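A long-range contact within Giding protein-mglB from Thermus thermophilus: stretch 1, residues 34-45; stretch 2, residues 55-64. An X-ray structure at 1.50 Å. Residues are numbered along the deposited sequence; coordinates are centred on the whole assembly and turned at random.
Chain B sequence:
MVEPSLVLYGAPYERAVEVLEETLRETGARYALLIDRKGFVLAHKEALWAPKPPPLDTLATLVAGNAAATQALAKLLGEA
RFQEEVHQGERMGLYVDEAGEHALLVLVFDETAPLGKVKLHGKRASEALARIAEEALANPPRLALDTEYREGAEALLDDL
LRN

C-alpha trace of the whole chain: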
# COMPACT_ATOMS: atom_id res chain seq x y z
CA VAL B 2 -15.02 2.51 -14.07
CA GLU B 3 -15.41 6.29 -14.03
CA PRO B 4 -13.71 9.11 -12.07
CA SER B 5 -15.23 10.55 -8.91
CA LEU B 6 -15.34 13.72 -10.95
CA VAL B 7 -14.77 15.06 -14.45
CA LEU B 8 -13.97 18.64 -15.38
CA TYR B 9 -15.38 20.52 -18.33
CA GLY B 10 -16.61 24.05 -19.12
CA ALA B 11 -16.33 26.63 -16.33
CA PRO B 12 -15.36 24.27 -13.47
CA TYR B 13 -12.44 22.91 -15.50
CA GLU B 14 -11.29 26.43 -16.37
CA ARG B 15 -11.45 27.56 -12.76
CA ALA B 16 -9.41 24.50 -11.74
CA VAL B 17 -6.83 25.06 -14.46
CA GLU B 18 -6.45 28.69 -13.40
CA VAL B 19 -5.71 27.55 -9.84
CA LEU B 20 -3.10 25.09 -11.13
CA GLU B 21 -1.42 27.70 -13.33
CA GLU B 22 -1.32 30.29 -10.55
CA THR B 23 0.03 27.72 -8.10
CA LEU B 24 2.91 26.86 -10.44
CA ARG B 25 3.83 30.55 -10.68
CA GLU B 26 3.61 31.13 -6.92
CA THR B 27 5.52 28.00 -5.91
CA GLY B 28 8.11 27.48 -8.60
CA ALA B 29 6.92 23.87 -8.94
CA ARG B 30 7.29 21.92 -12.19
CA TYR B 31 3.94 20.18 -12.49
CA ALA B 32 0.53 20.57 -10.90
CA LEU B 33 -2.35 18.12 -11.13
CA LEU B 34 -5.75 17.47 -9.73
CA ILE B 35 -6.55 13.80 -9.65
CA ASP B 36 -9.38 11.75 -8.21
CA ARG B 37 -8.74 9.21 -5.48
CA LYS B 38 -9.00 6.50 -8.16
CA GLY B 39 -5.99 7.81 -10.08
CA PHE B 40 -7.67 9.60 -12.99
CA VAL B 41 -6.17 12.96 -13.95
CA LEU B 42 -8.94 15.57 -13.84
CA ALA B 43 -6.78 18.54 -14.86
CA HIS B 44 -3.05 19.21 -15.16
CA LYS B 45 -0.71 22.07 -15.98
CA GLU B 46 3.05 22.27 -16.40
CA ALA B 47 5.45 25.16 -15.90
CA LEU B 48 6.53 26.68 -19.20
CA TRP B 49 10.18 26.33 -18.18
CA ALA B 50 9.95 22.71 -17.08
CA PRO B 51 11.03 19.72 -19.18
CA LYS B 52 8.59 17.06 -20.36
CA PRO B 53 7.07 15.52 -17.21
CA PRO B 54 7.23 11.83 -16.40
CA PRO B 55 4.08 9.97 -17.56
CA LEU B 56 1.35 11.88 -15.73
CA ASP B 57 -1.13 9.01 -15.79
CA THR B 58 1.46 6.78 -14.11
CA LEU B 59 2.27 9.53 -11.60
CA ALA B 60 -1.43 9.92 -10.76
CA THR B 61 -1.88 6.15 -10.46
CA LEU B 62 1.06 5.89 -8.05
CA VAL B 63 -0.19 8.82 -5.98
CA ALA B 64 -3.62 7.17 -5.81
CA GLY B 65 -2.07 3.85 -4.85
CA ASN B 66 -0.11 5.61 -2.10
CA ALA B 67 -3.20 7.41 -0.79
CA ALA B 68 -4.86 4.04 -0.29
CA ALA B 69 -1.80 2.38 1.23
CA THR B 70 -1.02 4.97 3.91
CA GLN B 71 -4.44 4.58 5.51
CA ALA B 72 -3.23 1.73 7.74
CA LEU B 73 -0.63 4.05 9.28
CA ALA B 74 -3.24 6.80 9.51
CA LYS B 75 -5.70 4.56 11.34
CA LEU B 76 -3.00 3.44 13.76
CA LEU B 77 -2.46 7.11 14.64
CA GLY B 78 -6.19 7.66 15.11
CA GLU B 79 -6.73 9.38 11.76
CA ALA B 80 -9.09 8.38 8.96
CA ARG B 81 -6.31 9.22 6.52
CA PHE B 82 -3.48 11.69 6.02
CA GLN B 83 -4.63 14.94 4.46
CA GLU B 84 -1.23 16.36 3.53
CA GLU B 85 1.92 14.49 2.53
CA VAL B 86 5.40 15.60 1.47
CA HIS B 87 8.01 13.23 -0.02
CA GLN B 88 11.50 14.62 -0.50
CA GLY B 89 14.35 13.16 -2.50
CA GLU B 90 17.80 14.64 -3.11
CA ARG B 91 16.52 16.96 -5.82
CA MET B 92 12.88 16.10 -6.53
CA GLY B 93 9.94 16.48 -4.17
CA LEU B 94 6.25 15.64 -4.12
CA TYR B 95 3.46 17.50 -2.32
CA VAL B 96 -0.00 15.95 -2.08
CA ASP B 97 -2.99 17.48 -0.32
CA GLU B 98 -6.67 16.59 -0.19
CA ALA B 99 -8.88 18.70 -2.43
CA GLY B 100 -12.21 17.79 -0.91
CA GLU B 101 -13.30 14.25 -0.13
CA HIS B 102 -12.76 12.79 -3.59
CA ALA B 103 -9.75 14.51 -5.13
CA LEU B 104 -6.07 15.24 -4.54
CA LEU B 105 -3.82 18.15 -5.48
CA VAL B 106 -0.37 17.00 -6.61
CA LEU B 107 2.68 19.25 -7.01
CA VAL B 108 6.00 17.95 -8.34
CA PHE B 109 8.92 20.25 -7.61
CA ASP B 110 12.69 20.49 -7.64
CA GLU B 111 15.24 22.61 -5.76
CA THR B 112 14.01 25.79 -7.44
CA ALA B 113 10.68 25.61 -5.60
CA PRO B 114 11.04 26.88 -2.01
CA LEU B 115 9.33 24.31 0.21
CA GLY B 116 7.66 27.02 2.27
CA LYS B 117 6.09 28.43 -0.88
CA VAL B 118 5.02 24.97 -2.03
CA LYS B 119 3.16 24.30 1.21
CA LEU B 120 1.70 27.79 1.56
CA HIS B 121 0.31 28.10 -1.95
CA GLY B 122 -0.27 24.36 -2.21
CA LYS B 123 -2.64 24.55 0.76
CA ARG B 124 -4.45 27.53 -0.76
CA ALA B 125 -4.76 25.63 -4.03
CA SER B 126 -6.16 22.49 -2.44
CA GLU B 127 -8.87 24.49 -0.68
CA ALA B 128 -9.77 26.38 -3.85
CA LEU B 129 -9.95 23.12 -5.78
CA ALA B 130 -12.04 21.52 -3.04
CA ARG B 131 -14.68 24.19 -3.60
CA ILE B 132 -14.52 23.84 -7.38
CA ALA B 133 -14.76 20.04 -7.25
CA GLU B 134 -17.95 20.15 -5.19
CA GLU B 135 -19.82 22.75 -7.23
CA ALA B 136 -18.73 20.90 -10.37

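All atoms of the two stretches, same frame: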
# COMPACT_ATOMS: atom_id res chain seq x y z
N LEU B 34 -4.67 17.80 -10.58
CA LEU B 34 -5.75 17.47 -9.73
C LEU B 34 -6.21 16.14 -10.20
O LEU B 34 -6.50 15.93 -11.37
CB LEU B 34 -6.86 18.50 -9.94
CG LEU B 34 -8.11 18.18 -9.11
CD1 LEU B 34 -7.89 18.41 -7.62
CD2 LEU B 34 -9.32 19.02 -9.51
N ILE B 35 -6.19 15.17 -9.29
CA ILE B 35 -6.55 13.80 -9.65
C ILE B 35 -7.63 13.29 -8.71
O ILE B 35 -7.81 13.84 -7.63
CB ILE B 35 -5.32 12.86 -9.55
CG1 ILE B 35 -4.91 12.66 -8.08
CG2 ILE B 35 -4.14 13.47 -10.31
CD1 ILE B 35 -3.77 11.67 -7.90
N ASP B 36 -8.36 12.27 -9.12
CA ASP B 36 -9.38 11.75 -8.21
C ASP B 36 -8.71 10.65 -7.40
O ASP B 36 -7.62 10.19 -7.75
CB ASP B 36 -10.63 11.26 -8.96
CG ASP B 36 -10.41 9.98 -9.75
OD1 ASP B 36 -11.38 9.54 -10.41
OD2 ASP B 36 -9.31 9.40 -9.74
N ARG B 37 -9.35 10.23 -6.32
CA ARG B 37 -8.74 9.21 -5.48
C ARG B 37 -8.59 7.86 -6.17
O ARG B 37 -8.00 6.93 -5.62
CB ARG B 37 -9.52 9.09 -4.17
CG ARG B 37 -9.58 10.41 -3.40
CD ARG B 37 -10.10 10.21 -1.98
NE ARG B 37 -9.21 9.36 -1.21
CZ ARG B 37 -8.24 9.80 -0.40
NH1 ARG B 37 -8.04 11.10 -0.24
NH2 ARG B 37 -7.47 8.94 0.23
N LYS B 38 -9.12 7.74 -7.39
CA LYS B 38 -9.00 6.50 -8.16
C LYS B 38 -7.80 6.54 -9.11
O LYS B 38 -7.48 5.55 -9.76
CB LYS B 38 -10.27 6.24 -8.98
CG LYS B 38 -11.53 6.01 -8.15
CD LYS B 38 -12.70 5.68 -9.06
CE LYS B 38 -14.00 5.54 -8.28
NZ LYS B 38 -15.14 5.22 -9.17
N GLY B 39 -7.15 7.70 -9.21
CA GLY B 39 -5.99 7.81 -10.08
C GLY B 39 -6.19 8.55 -11.40
O GLY B 39 -5.22 8.80 -12.11
N PHE B 40 -7.42 8.89 -11.73
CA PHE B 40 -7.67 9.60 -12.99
C PHE B 40 -7.21 11.05 -12.88
O PHE B 40 -7.39 11.68 -11.84
CB PHE B 40 -9.16 9.59 -13.35
CG PHE B 40 -9.67 8.24 -13.77
CD1 PHE B 40 -10.40 7.45 -12.89
CD2 PHE B 40 -9.44 7.77 -15.06
CE1 PHE B 40 -10.90 6.21 -13.29
CE2 PHE B 40 -9.93 6.54 -15.47
CZ PHE B 40 -10.66 5.76 -14.58
N VAL B 41 -6.61 11.57 -13.95
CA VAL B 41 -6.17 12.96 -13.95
C VAL B 41 -7.37 13.80 -14.40
O VAL B 41 -7.90 13.61 -15.49
CB VAL B 41 -5.01 13.19 -14.93
CG1 VAL B 41 -4.64 14.67 -14.95
CG2 VAL B 41 -3.80 12.36 -14.49
N LEU B 42 -7.79 14.72 -13.54
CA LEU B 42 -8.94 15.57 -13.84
C LEU B 42 -8.52 16.85 -14.56
O LEU B 42 -9.28 17.39 -15.37
CB LEU B 42 -9.67 15.93 -12.54
CG LEU B 42 -10.04 14.73 -11.65
CD1 LEU B 42 -10.84 15.22 -10.45
CD2 LEU B 42 -10.84 13.72 -12.45
N ALA B 43 -7.33 17.34 -14.24
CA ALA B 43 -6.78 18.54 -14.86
C ALA B 43 -5.30 18.59 -14.51
O ALA B 43 -4.90 18.15 -13.44
CB ALA B 43 -7.49 19.79 -14.32
N HIS B 44 -4.49 19.11 -15.42
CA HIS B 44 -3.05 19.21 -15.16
C HIS B 44 -2.43 20.34 -15.95
O HIS B 44 -2.85 20.65 -17.06
CB HIS B 44 -2.35 17.89 -15.50
CG HIS B 44 -2.35 17.55 -16.96
ND1 HIS B 44 -1.40 18.02 -17.84
CD2 HIS B 44 -3.19 16.77 -17.69
CE1 HIS B 44 -1.65 17.55 -19.05
NE2 HIS B 44 -2.73 16.79 -18.99
N LYS B 45 -1.43 20.98 -15.35
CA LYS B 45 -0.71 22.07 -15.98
C LYS B 45 0.76 21.94 -15.65
O LYS B 45 1.13 21.46 -14.57
CB LYS B 45 -1.25 23.42 -15.50
CG LYS B 45 -2.63 23.72 -16.07
CD LYS B 45 -2.58 23.85 -17.59
CE LYS B 45 -3.95 23.67 -18.21
NZ LYS B 45 -3.93 23.84 -19.70
N PRO B 55 5.47 10.29 -17.20
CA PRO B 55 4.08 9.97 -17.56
C PRO B 55 3.13 10.40 -16.45
O PRO B 55 3.16 9.85 -15.35
CB PRO B 55 4.12 8.45 -17.74
CG PRO B 55 5.52 8.21 -18.22
CD PRO B 55 6.34 9.11 -17.33
N LEU B 56 2.27 11.37 -16.74
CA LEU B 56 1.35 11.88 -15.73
C LEU B 56 0.29 10.89 -15.28
O LEU B 56 -0.14 10.92 -14.12
CB LEU B 56 0.69 13.17 -16.20
CG LEU B 56 1.65 14.35 -16.37
CD1 LEU B 56 0.87 15.56 -16.86
CD2 LEU B 56 2.35 14.66 -15.06
N ASP B 57 -0.13 10.01 -16.18
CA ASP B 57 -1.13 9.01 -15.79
C ASP B 57 -0.49 8.04 -14.79
O ASP B 57 -1.13 7.65 -13.81
CB ASP B 57 -1.69 8.30 -17.03
CG ASP B 57 -0.63 7.60 -17.87
OD1 ASP B 57 0.54 8.03 -17.89
OD2 ASP B 57 -1.00 6.62 -18.54
N THR B 58 0.76 7.67 -15.03
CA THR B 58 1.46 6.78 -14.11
C THR B 58 1.68 7.49 -12.78
O THR B 58 1.50 6.90 -11.71
CB THR B 58 2.81 6.34 -14.69
OG1 THR B 58 2.60 5.74 -15.98
CG2 THR B 58 3.48 5.32 -13.77
N LEU B 59 2.05 8.77 -12.83
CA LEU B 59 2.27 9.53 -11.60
C LEU B 59 0.98 9.55 -10.77
O LEU B 59 1.00 9.28 -9.57
CB LEU B 59 2.68 10.97 -11.93
CG LEU B 59 2.75 11.93 -10.73
CD1 LEU B 59 3.79 11.44 -9.73
CD2 LEU B 59 3.09 13.34 -11.21
N ALA B 60 -0.13 9.86 -11.43
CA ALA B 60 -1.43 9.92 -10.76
C ALA B 60 -1.82 8.56 -10.17
O ALA B 60 -2.34 8.49 -9.06
CB ALA B 60 -2.49 10.39 -11.74
N THR B 61 -1.56 7.50 -10.92
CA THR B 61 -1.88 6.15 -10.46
C THR B 61 -1.09 5.84 -9.19
O THR B 61 -1.64 5.34 -8.21
CB THR B 61 -1.54 5.11 -11.52
OG1 THR B 61 -2.32 5.35 -12.69
CG2 THR B 61 -1.84 3.71 -11.01
N LEU B 62 0.21 6.15 -9.21
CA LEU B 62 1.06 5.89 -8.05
C LEU B 62 0.64 6.73 -6.85
O LEU B 62 0.67 6.26 -5.71
CB LEU B 62 2.52 6.16 -8.39
CG LEU B 62 3.14 5.21 -9.42
CD1 LEU B 62 4.55 5.66 -9.75
CD2 LEU B 62 3.16 3.79 -8.87
N VAL B 63 0.26 7.98 -7.09
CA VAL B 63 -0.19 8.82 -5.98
C VAL B 63 -1.47 8.25 -5.39
O VAL B 63 -1.64 8.22 -4.17
CB VAL B 63 -0.41 10.28 -6.44
CG1 VAL B 63 -1.11 11.08 -5.35
CG2 VAL B 63 0.93 10.91 -6.78
N ALA B 64 -2.36 7.76 -6.26
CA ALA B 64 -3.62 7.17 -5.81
C ALA B 64 -3.35 5.89 -5.03
O ALA B 64 -3.97 5.63 -4.00
CB ALA B 64 -4.51 6.87 -7.02
O HOH W 1 -6.66 6.12 -3.49
O HOH W 2 -3.91 7.98 -14.25

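How does the helix meet the hairpin? Residues 34-36 and 41-45 are paired strands joined by a type I turn from Asp 36 to Gly 39, and helix 56-64 packs against them, crossing strand 34-36 at 56°. No direct hydrogen bond links the stretches, so the contact rests on apolar packing and two bridging waters.

What does the start of the helix touch? Leu 56 points toward the strands and lays CD1 over one face of the His 44 ring, 3.8 Å from its centroid, a CH-pi contact. The helix backbone contributes at Asp 57: water 2 donates to Asp 57 O (2.8 Å) and Gly 39 O (2.6 Å), bridging two carbonyls that, both being acceptors, could not bond each other.

Why is Ala 60 central? Its small methyl lets the backbone come close: Ala 60 CB lies 3.2 Å from Gly 39 O, 3.6 Å from Val 41 CG2 and 3.8 Å from Ile 35 CG2.

How does the contact end? Val 63 CG1 meets Ile 35 CD1 at 3.7 Å, apolar against apolar. Ala 64 CB then sits 3.5 Å from Gly 39 CA; a CB on Gly 39 would stand equally near that methyl, and the turn's backbone angles themselves call for glycine. Water 1 adds a bridge, donating to Ala 64 O (2.8 Å) and Arg 37 O (2.6 Å).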